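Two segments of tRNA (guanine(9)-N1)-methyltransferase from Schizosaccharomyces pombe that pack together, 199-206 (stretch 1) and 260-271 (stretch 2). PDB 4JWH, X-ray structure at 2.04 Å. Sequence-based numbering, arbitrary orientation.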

# COMPACT_ATOMS: atom_id res chain seq x y z
N THR A 199 15.08 -3.77 6.24
CA THR A 199 14.83 -2.46 5.63
C THR A 199 14.78 -2.59 4.10
O THR A 199 15.68 -3.16 3.51
N ILE A 200 13.73 -2.07 3.48
CA ILE A 200 13.67 -2.06 2.02
C ILE A 200 14.56 -0.95 1.47
O ILE A 200 14.59 0.16 2.02
N THR A 201 15.29 -1.27 0.41
CA THR A 201 16.22 -0.34 -0.18
C THR A 201 15.97 -0.11 -1.66
O THR A 201 16.40 0.89 -2.22
N GLU A 202 15.25 -1.03 -2.29
CA GLU A 202 14.87 -0.92 -3.68
C GLU A 202 13.61 -1.74 -3.92
O GLU A 202 13.46 -2.82 -3.34
N LEU A 203 12.75 -1.25 -4.80
CA LEU A 203 11.61 -2.05 -5.22
C LEU A 203 11.98 -2.86 -6.44
O LEU A 203 12.41 -2.32 -7.44
N ASP A 204 11.79 -4.17 -6.32
CA ASP A 204 12.17 -5.16 -7.31
C ASP A 204 11.04 -5.29 -8.35
O ASP A 204 9.89 -5.52 -7.98
N GLU A 205 11.35 -5.19 -9.63
CA GLU A 205 10.32 -5.37 -10.66
C GLU A 205 9.55 -6.70 -10.59
O GLU A 205 8.43 -6.79 -11.10
N ASP A 206 10.14 -7.74 -10.00
CA ASP A 206 9.45 -9.04 -10.01
C ASP A 206 8.74 -9.33 -8.66
O ASP A 206 8.13 -10.41 -8.49
N ILE A 260 4.86 7.03 -1.41
CA ILE A 260 6.32 6.95 -1.31
C ILE A 260 6.89 5.87 -2.25
O ILE A 260 7.86 6.12 -2.96
N LEU A 261 6.28 4.69 -2.26
CA LEU A 261 6.72 3.60 -3.16
C LEU A 261 6.69 4.06 -4.60
O LEU A 261 7.65 3.86 -5.33
N SER A 262 5.59 4.67 -4.99
CA SER A 262 5.36 5.10 -6.35
C SER A 262 6.38 6.16 -6.77
O SER A 262 6.93 6.12 -7.88
N LEU A 263 6.68 7.07 -5.85
CA LEU A 263 7.69 8.09 -6.13
C LEU A 263 9.10 7.52 -6.20
O LEU A 263 9.96 8.02 -6.94
N TRP A 264 9.36 6.46 -5.45
CA TRP A 264 10.64 5.81 -5.56
C TRP A 264 10.81 5.24 -6.97
O TRP A 264 11.89 5.35 -7.55
N LEU A 265 9.77 4.61 -7.51
CA LEU A 265 9.84 4.14 -8.90
C LEU A 265 10.30 5.26 -9.84
O LEU A 265 11.18 5.06 -10.68
N GLU A 266 9.71 6.44 -9.69
CA GLU A 266 10.08 7.59 -10.50
C GLU A 266 11.50 8.09 -10.25
O GLU A 266 12.29 8.23 -11.18
N TYR A 267 11.82 8.38 -8.99
CA TYR A 267 13.08 9.07 -8.69
C TYR A 267 14.23 8.10 -8.42
O TYR A 267 15.39 8.44 -8.65
N ARG A 268 13.89 6.91 -7.92
CA ARG A 268 14.88 5.94 -7.39
C ARG A 268 15.80 6.50 -6.29
O ARG A 268 16.99 6.11 -6.16
N ASP A 269 15.21 7.36 -5.46
CA ASP A 269 15.88 8.17 -4.45
C ASP A 269 14.88 8.23 -3.30
O ASP A 269 13.77 8.79 -3.45
N TRP A 270 15.20 7.63 -2.16
CA TRP A 270 14.21 7.63 -1.08
C TRP A 270 14.05 9.02 -0.50
O TRP A 270 12.96 9.39 -0.10
N GLU A 271 15.14 9.79 -0.47
CA GLU A 271 15.10 11.11 0.18
C GLU A 271 14.11 12.04 -0.53
O GLU A 271 13.35 12.74 0.12

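Stretch 1 is an irregular segment that lies along the end of one helix and the start of the next in stretch 2, and the two bury 445 Å² of surface, both sides summed. Leu-203 gives up the most, with 119 Å² covered, and much of the packing described here is the accommodation of its side chain by the residues of stretch 2.

In the helix that ends at Tyr-267, Ile-260 is buried but out of reach of stretch 1. The first contact comes from Leu-261, in rotamer m with chi2 t. Its CA-to-CB bond points sideways, yet the end of the side chain comes nearer, so that CD2 lies 3.8 Å from CD2 of Leu-203. The same leucine of stretch 1 also approaches the helix backbone, with Leu-203 CD1 3.4 Å from Leu-261 O; that carbonyl is already engaged as the acceptor for Leu-265 N, 3.1 Å away. Ser-262 points away and Leu-263 is out of reach, as expected for a helix that offers one side to its neighbour.

Trp-264 points toward stretch 1, with chi1 t and chi2 at 87°, and lays one face of its indole against the backbone of Glu-202 and Leu-203. Leu-203 N sits 3.3 Å from Trp-264 CZ3, and Glu-202 CA makes an off-centre CH-pi contact, 4.1 Å from the centroid of the six-membered ring. Side chains join in as well: Leu-203 CG is 3.8 Å from Trp-264 CE3, and Glu-202 CG is 3.4 Å from Trp-264 CZ2. One turn on from Leu-261, Leu-265 repeats its m, t conformation and brings CD2 to 3.9 Å from Leu-203 CD1, adding another apolar contact to the same side chain.

Glu-266 and Tyr-267 are out of reach. Arg-268 leaves the helix with positive phi, although its N still donates to Trp-264 O at 2.6 Å. Its chi1 is m, chi2 t and chi3 p, and the chain starts out sideways before its end comes close enough for a salt bridge, Arg-268 NH2 to Glu-202 OE2 at 2.7 Å. Glu-202 points away overall, so this pairing depends on the end of its m, t side chain coming back nearer. Water 1 extends the polar network: it donates to Leu-203 O at 2.7 Å and to Glu-205 OE2 at 3.2 Å, and accepts a weak hydrogen bond from Arg-268 NH1 at 3.4 Å.

Asp-269 is the N-cap of the following helix and makes no contact with stretch 1. Trp-270, in rotamer m with chi2 at 100°, points toward it and combines polar and apolar contacts. Its NE1 donates to Thr-201 O at 2.8 Å, with a nearly straight angle of 162°, the one direct hydrogen bond between the stretches. The far end of the indole meets aliphatic groups: CH2 of Trp-270 lies 4.0 Å from Ile-200 CG2 and 4.3 Å from Leu-203 CD2. Glu-271 is exposed and out of reach.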

# COMPACT_ATOMS: atom_id res chain seq x y z
CB THR A 199 15.89 -1.42 6.07
OG1 THR A 199 15.81 -1.25 7.48
CG2 THR A 199 15.64 -0.09 5.43
CB ILE A 200 12.23 -2.02 1.47
CG1 ILE A 200 12.21 -2.50 0.02
CG2 ILE A 200 11.59 -0.64 1.60
CD1 ILE A 200 10.97 -3.20 -0.34
CB THR A 201 17.66 -0.77 0.04
OG1 THR A 201 17.83 -2.08 -0.50
CG2 THR A 201 17.97 -0.81 1.56
CB GLU A 202 15.99 -1.47 -4.55
CG GLU A 202 17.05 -0.44 -4.93
CD GLU A 202 17.92 -0.96 -6.04
OE1 GLU A 202 18.74 -1.86 -5.75
OE2 GLU A 202 17.78 -0.48 -7.19
CB LEU A 203 10.36 -1.20 -5.50
CG LEU A 203 9.98 -0.22 -4.37
CD1 LEU A 203 8.89 0.74 -4.77
CD2 LEU A 203 9.58 -0.98 -3.13
CB ASP A 204 12.25 -6.47 -6.54
CG ASP A 204 13.46 -7.27 -6.82
OD1 ASP A 204 13.61 -7.72 -7.98
OD2 ASP A 204 14.22 -7.52 -5.85
CB GLU A 205 10.84 -5.12 -12.10
CG GLU A 205 10.96 -3.62 -12.56
CD GLU A 205 9.62 -2.82 -12.60
OE1 GLU A 205 8.72 -3.14 -13.41
OE2 GLU A 205 9.50 -1.82 -11.82
CB ASP A 206 10.35 -10.20 -10.52
CG ASP A 206 11.52 -10.50 -9.59
OD1 ASP A 206 11.99 -11.66 -9.53
OD2 ASP A 206 11.97 -9.56 -8.89
CB ILE A 260 6.77 6.75 0.15
CG1 ILE A 260 6.61 8.06 0.96
CG2 ILE A 260 8.20 6.13 0.25
CD1 ILE A 260 6.52 7.73 2.45
CB LEU A 261 5.86 2.35 -2.99
CG LEU A 261 5.81 1.77 -1.56
CD1 LEU A 261 4.82 0.59 -1.56
CD2 LEU A 261 7.22 1.31 -1.15
CB SER A 262 3.91 5.62 -6.46
OG SER A 262 3.58 6.00 -7.78
CB LEU A 263 7.58 9.25 -5.14
CG LEU A 263 6.35 10.15 -5.43
CD1 LEU A 263 6.17 11.24 -4.35
CD2 LEU A 263 6.40 10.77 -6.78
CB TRP A 264 10.86 4.72 -4.51
CG TRP A 264 12.31 4.25 -4.55
CD1 TRP A 264 13.36 4.80 -3.89
CD2 TRP A 264 12.84 3.17 -5.34
NE1 TRP A 264 14.53 4.13 -4.22
CE2 TRP A 264 14.23 3.11 -5.09
CE3 TRP A 264 12.27 2.24 -6.23
CZ2 TRP A 264 15.08 2.17 -5.71
CZ3 TRP A 264 13.10 1.30 -6.84
CH2 TRP A 264 14.49 1.27 -6.58
CB LEU A 265 8.52 3.54 -9.35
CG LEU A 265 8.12 2.31 -8.54
CD1 LEU A 265 6.74 1.83 -8.92
CD2 LEU A 265 9.18 1.19 -8.68
CB GLU A 266 9.09 8.74 -10.26
CG GLU A 266 9.52 10.00 -10.98
CD GLU A 266 8.41 11.02 -11.19
OE1 GLU A 266 7.22 10.70 -11.00
OE2 GLU A 266 8.76 12.16 -11.56
CB TYR A 267 12.92 10.01 -7.47
CG TYR A 267 11.84 11.07 -7.59
CD1 TYR A 267 11.68 11.81 -8.77
CD2 TYR A 267 10.99 11.35 -6.52
CE1 TYR A 267 10.67 12.82 -8.87
CE2 TYR A 267 9.99 12.35 -6.62
CZ TYR A 267 9.83 13.07 -7.79
OH TYR A 267 8.86 14.05 -7.87
CB ARG A 268 15.62 5.23 -8.52
CG ARG A 268 14.68 4.33 -9.35
CD ARG A 268 15.41 3.66 -10.49
NE ARG A 268 16.22 2.54 -10.03
CZ ARG A 268 15.79 1.28 -9.95
NH1 ARG A 268 14.54 0.97 -10.31
NH2 ARG A 268 16.60 0.32 -9.50
CB ASP A 269 16.13 9.55 -5.11
CG ASP A 269 16.73 10.60 -4.16
OD1 ASP A 269 17.22 11.63 -4.68
OD2 ASP A 269 16.71 10.42 -2.93
CB TRP A 270 14.50 6.62 0.06
CG TRP A 270 14.48 5.22 -0.39
CD1 TRP A 270 15.57 4.44 -0.70
CD2 TRP A 270 13.33 4.39 -0.55
NE1 TRP A 270 15.15 3.18 -1.08
CE2 TRP A 270 13.78 3.13 -0.99
CE3 TRP A 270 11.95 4.61 -0.40
CZ2 TRP A 270 12.90 2.07 -1.28
CZ3 TRP A 270 11.07 3.56 -0.68
CH2 TRP A 270 11.56 2.31 -1.12
CB GLU A 271 16.51 11.72 0.33
CG GLU A 271 17.40 10.75 1.15
CD GLU A 271 18.81 11.24 1.44
OE1 GLU A 271 19.59 11.49 0.48
OE2 GLU A 271 19.14 11.35 2.65
O HOH W 1 12.09 -1.32 -9.96